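Local coordinates for coat protein (Pseudomonas phage PP7, PDB 2QUD), which self-assembles as dimers into a T=3 icosahedral capsid, packages the viral RNA genome by recognising its packaging signals, and represses translation of the viral replicase, at the interface of chains A and B. Coordinates in Å, arbitrary orientation; residue numbers count along the deposited sequence, not the author numbering. Chains: chain A/B, Coat protein.

Contacts 1 and 2 show how a homodimer secures itself by exchanging helices. Their C-alpha centres are about 22 Å apart. In contact 1 the helix of chain B beginning at residue 94 lies against the sheet of chain A, and in contact 2 the corresponding helix of chain A, 94-109, lies against chain B. B:Leu103, A:Arg17 and A:Leu63 recur by symmetry in contact 2 as A:Leu103, B:Arg17 and B:Leu63. Contact 1 adds the strand 7-12, while contact 2 continues along strand 56-68 toward the start of the helix. Each subunit both gives and receives a helix, which interlocks the dimer from which the capsid is built.

Contact 1: the interface of chains A and B. Residues chain A 10-11, 17, 42, 63; chain B 103-104, 106-107, 110.
The flat guanidinium of A:Arg17 turns one face toward B:Leu103, whose two methyls lie beneath it; CD2 is 3.8 Å from NH1 of the arginine. A second flat group, the A:Ser11 carbonyl, receives the hydroxyl of B:Ser106 above its face instead of at its edge. This is the helix exchange of the leviviral coat proteins, in which helix 94-108 of chain B packs on the N-terminal strands and sheet of chain A.

B:Leu103 projects from the helix among several groups. Its CD1 meets A:Leu42 tip to tip, 3.8 Å from that residue's CD2, and its CB abuts CD2 of A:Leu63, which also passes alongside B:Thr104 in the opposite direction. A:Leu10 crosses B:Leu103 at about a right angle. CD1 of A:Leu10 touches CD2 of B:Leu103 at 3.9 Å, while the other branch of A:Leu10, CD2, sits 3.7 Å from CA of B:Leu107, spanning adjacent turns of the helix. The methyl CG2 of B:Thr110 closes off the end of A:Leu10 CD2.

B:Ser106 supplies the polar end. With OG anti to its backbone N (chi1 176°), the hydroxyl reaches strand 7-12 and donates to A:Ser11 O at 2.9 Å, approaching 42° out of the carbonyl plane. The same OG is 2.9 Å from A:Ser11 N and can accept from it, but that amide N-H points well to one side of OG, so a bond to it would be bent. In line with the N-H lies a water, also 3.0 Å from B:Ser106 O, though it crowds OG and its position is doubtful.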
loop_
_atom_site.group_PDB
_atom_site.type_symbol
_atom_site.label_atom_id
_atom_site.label_comp_id
_atom_site.label_asym_id
_atom_site.label_seq_id
_atom_site.Cartn_x
_atom_site.Cartn_y
_atom_site.Cartn_z
ATOM N N LEU A 10 5.430 3.491 13.379
ATOM C CA LEU A 10 4.936 4.431 12.380
ATOM C C LEU A 10 5.025 5.824 12.987
ATOM O O LEU A 10 4.595 6.034 14.123
ATOM C CB LEU A 10 3.491 4.136 11.992
ATOM C CG LEU A 10 3.215 2.676 11.550
ATOM C CD1 LEU A 10 1.804 2.508 11.011
ATOM C CD2 LEU A 10 4.239 2.173 10.553
ATOM N N SER A 11 5.644 6.741 12.265
ATOM C CA SER A 11 5.745 8.151 12.672
ATOM C C SER A 11 4.772 8.999 11.860
ATOM O O SER A 11 4.749 8.864 10.643
ATOM C CB SER A 11 7.162 8.679 12.407
ATOM O OG SER A 11 8.138 8.071 13.251
ATOM N N ARG A 17 3.237 5.590 16.470
ATOM C CA ARG A 17 2.274 4.505 16.680
ATOM C C ARG A 17 3.095 3.233 16.587
ATOM O O ARG A 17 3.727 2.972 15.560
ATOM C CB ARG A 17 1.204 4.522 15.566
ATOM C CG ARG A 17 0.425 5.846 15.424
ATOM C CD ARG A 17 -0.520 6.065 16.549
ATOM N NE ARG A 17 -1.636 5.117 16.521
ATOM C CZ ARG A 17 -2.732 5.226 15.769
ATOM N NH1 ARG A 17 -2.919 6.239 14.954
ATOM N NH2 ARG A 17 -3.657 4.282 15.836
ATOM N N LEU A 42 -5.685 -1.354 16.126
ATOM C CA LEU A 42 -5.056 -1.320 14.789
ATOM C C LEU A 42 -4.246 -2.585 14.602
ATOM O O LEU A 42 -3.504 -2.975 15.504
ATOM C CB LEU A 42 -4.145 -0.112 14.678
ATOM C CG LEU A 42 -3.477 0.132 13.321
ATOM C CD1 LEU A 42 -4.543 0.448 12.237
ATOM C CD2 LEU A 42 -2.487 1.272 13.478
ATOM N N LEU A 63 -3.450 -3.628 6.398
ATOM C CA LEU A 63 -3.694 -2.732 7.532
ATOM C C LEU A 63 -5.212 -2.643 7.758
ATOM O O LEU A 63 -5.945 -2.165 6.884
ATOM C CB LEU A 63 -3.125 -1.359 7.254
ATOM C CG LEU A 63 -3.059 -0.395 8.426
ATOM C CD1 LEU A 63 -2.072 -0.861 9.546
ATOM C CD2 LEU A 63 -2.712 1.014 7.968
ATOM N N LEU B 103 -1.513 6.559 8.220
ATOM C CA LEU B 103 -0.850 5.346 8.736
ATOM C C LEU B 103 -0.213 4.547 7.591
ATOM O O LEU B 103 0.883 4.013 7.715
ATOM C CB LEU B 103 -1.835 4.473 9.517
ATOM C CG LEU B 103 -2.272 5.002 10.907
ATOM C CD1 LEU B 103 -3.485 4.245 11.384
ATOM C CD2 LEU B 103 -1.102 4.913 11.902
ATOM N N THR B 104 -0.873 4.517 6.456
ATOM C CA THR B 104 -0.310 3.820 5.319
ATOM C C THR B 104 0.879 4.521 4.686
ATOM O O THR B 104 1.806 3.939 4.349
ATOM C CB THR B 104 -1.389 3.553 4.249
ATOM O OG1 THR B 104 -2.418 2.766 4.800
ATOM C CG2 THR B 104 -0.785 2.836 3.077
ATOM N N SER B 106 2.933 6.371 6.307
ATOM C CA SER B 106 4.030 6.153 7.256
ATOM C C SER B 106 4.583 4.747 7.144
ATOM O O SER B 106 5.789 4.555 7.136
ATOM C CB SER B 106 3.576 6.421 8.681
ATOM O OG SER B 106 4.610 6.116 9.587
ATOM N N LEU B 107 3.677 3.784 7.016
ATOM C CA LEU B 107 4.039 2.359 6.889
ATOM C C LEU B 107 4.947 2.123 5.685
ATOM O O LEU B 107 6.023 1.515 5.787
ATOM C CB LEU B 107 2.787 1.531 6.774
ATOM C CG LEU B 107 3.066 0.051 6.527
ATOM C CD1 LEU B 107 3.904 -0.620 7.595
ATOM C CD2 LEU B 107 1.722 -0.711 6.382
ATOM N N THR B 110 8.577 3.301 5.943
ATOM C CA THR B 110 9.483 2.728 6.941
ATOM C C THR B 110 10.639 2.013 6.256
ATOM O O THR B 110 10.474 1.401 5.196
ATOM C CB THR B 110 8.804 1.722 7.899
ATOM O OG1 THR B 110 8.253 0.632 7.134
ATOM C CG2 THR B 110 7.744 2.395 8.752
HETATM O O HOH W 1 7.011 6.051 9.413
#

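Contact 2: the interface of chains A and B. Residues chain A 96, 99-100, 103; chain B 17, 63, 65, 67, 80.
Helix 94-109 of chain A, the exchanged helix of the coat-protein dimer, here presents residues 96 to 103 to strands 56-68 and 76-89 of chain B. The polar centre is B:Gln65, whose side chain leaves the strand with CG anti to the backbone N (chi1 -174°) and stays extended beyond CG, carrying its amide to the helix surface. There the two ends of the amide take different partners one turn apart. OE1 accepts a short 2.6 Å hydrogen bond from OG of A:Ser99, and NE2 donates at 2.9 Å to the backbone O of A:Ser96. That carbonyl oxygen lies almost within the amide plane, 2° out of it, while NE2 is tilted 24° from the carbonyl plane. The paired bonds fix the rotation of the amide and tell its oxygen from its nitrogen.

A:Leu103 comes in beyond the OE1 end, crossing B:Gln65 at about a right angle and bringing CD1 to 3.4 Å from OE1. B:Leu63 CD2 packs on CB of that leucine, and the CG methylene and NH1 of B:Arg17 lie by its methyls. A:Leu100 lies aslant over one face of the amide, its CD1 4.1 Å from CB of B:Gln65 and its CD2 4.0 Å from CB of B:Gln80. The extended B:Gln80 chain reaches the side chain of A:Ser96, where NE2 makes a weak hydrogen bond to OG at 3.1 Å.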
loop_
_atom_site.group_PDB
_atom_site.type_symbol
_atom_site.label_atom_id
_atom_site.label_comp_id
_atom_site.label_asym_id
_atom_site.label_seq_id
_atom_site.Cartn_x
_atom_site.Cartn_y
_atom_site.Cartn_z
ATOM N N SER A 96 15.879 -2.312 -9.434
ATOM C CA SER A 96 14.474 -2.374 -9.878
ATOM C C SER A 96 13.493 -2.522 -8.702
ATOM O O SER A 96 12.420 -1.939 -8.705
ATOM C CB SER A 96 14.212 -3.508 -10.896
ATOM O OG SER A 96 14.360 -4.800 -10.339
ATOM N N SER A 99 13.463 0.772 -6.967
ATOM C CA SER A 99 12.681 1.719 -7.752
ATOM C C SER A 99 11.175 1.533 -7.519
ATOM O O SER A 99 10.439 2.494 -7.331
ATOM C CB SER A 99 13.003 1.602 -9.244
ATOM O OG SER A 99 12.211 2.485 -10.021
ATOM N N LEU A 100 10.719 0.281 -7.578
ATOM C CA LEU A 100 9.295 -0.018 -7.322
ATOM C C LEU A 100 8.893 0.541 -5.940
ATOM O O LEU A 100 7.843 1.164 -5.797
ATOM C CB LEU A 100 9.040 -1.531 -7.418
ATOM C CG LEU A 100 7.579 -1.958 -7.239
ATOM C CD1 LEU A 100 6.804 -1.514 -8.452
ATOM C CD2 LEU A 100 7.487 -3.480 -6.942
ATOM N N LEU A 103 9.065 4.539 -5.935
ATOM C CA LEU A 103 7.903 5.083 -6.659
ATOM C C LEU A 103 6.594 4.889 -5.888
ATOM O O LEU A 103 5.725 5.765 -5.904
ATOM C CB LEU A 103 7.795 4.455 -8.041
ATOM C CG LEU A 103 8.925 4.887 -8.996
ATOM C CD1 LEU A 103 8.975 3.914 -10.190
ATOM C CD2 LEU A 103 8.730 6.316 -9.526
ATOM N N ARG B 17 8.956 12.054 -11.981
ATOM C CA ARG B 17 8.411 11.025 -12.849
ATOM C C ARG B 17 6.954 11.361 -13.083
ATOM O O ARG B 17 6.147 11.303 -12.161
ATOM C CB ARG B 17 8.538 9.663 -12.163
ATOM C CG ARG B 17 9.967 9.302 -11.706
ATOM C CD ARG B 17 10.914 9.079 -12.865
ATOM N NE ARG B 17 10.516 7.915 -13.658
ATOM C CZ ARG B 17 10.789 6.637 -13.365
ATOM N NH1 ARG B 17 11.450 6.298 -12.275
ATOM N NH2 ARG B 17 10.373 5.685 -14.175
ATOM N N LEU B 63 0.576 -0.295 -9.691
ATOM C CA LEU B 63 1.772 0.253 -10.333
ATOM C C LEU B 63 2.541 -0.909 -10.928
ATOM O O LEU B 63 2.962 -1.818 -10.223
ATOM C CB LEU B 63 2.637 0.999 -9.324
ATOM C CG LEU B 63 3.824 1.809 -9.865
ATOM C CD1 LEU B 63 3.275 2.928 -10.734
ATOM C CD2 LEU B 63 4.741 2.349 -8.762
ATOM N N GLN B 65 5.830 -1.934 -13.117
ATOM C CA GLN B 65 7.155 -1.509 -13.525
ATOM C C GLN B 65 7.851 -2.628 -14.303
ATOM O O GLN B 65 8.290 -3.622 -13.758
ATOM C CB GLN B 65 8.008 -1.093 -12.334
ATOM C CG GLN B 65 9.336 -0.503 -12.743
ATOM C CD GLN B 65 10.193 -0.188 -11.584
ATOM O OE1 GLN B 65 10.404 0.994 -11.236
ATOM N NE2 GLN B 65 10.742 -1.236 -10.967
ATOM N N ASP B 67 10.906 -4.118 -16.580
ATOM C CA ASP B 67 12.332 -4.012 -16.781
ATOM C C ASP B 67 12.604 -4.411 -18.229
ATOM O O ASP B 67 12.336 -5.555 -18.627
ATOM C CB ASP B 67 13.048 -4.944 -15.808
ATOM C CG ASP B 67 14.459 -4.519 -15.532
ATOM O OD1 ASP B 67 15.351 -4.988 -16.272
ATOM O OD2 ASP B 67 14.673 -3.731 -14.579
ATOM N N GLN B 80 7.441 -6.071 -12.369
ATOM C CA GLN B 80 7.172 -6.091 -10.934
ATOM C C GLN B 80 5.993 -5.162 -10.689
ATOM O O GLN B 80 5.791 -4.190 -11.422
ATOM C CB GLN B 80 8.434 -5.750 -10.159
ATOM C CG GLN B 80 9.460 -6.892 -10.282
ATOM C CD GLN B 80 10.768 -6.660 -9.577
ATOM O OE1 GLN B 80 11.207 -7.487 -8.772
ATOM N NE2 GLN B 80 11.410 -5.527 -9.869
#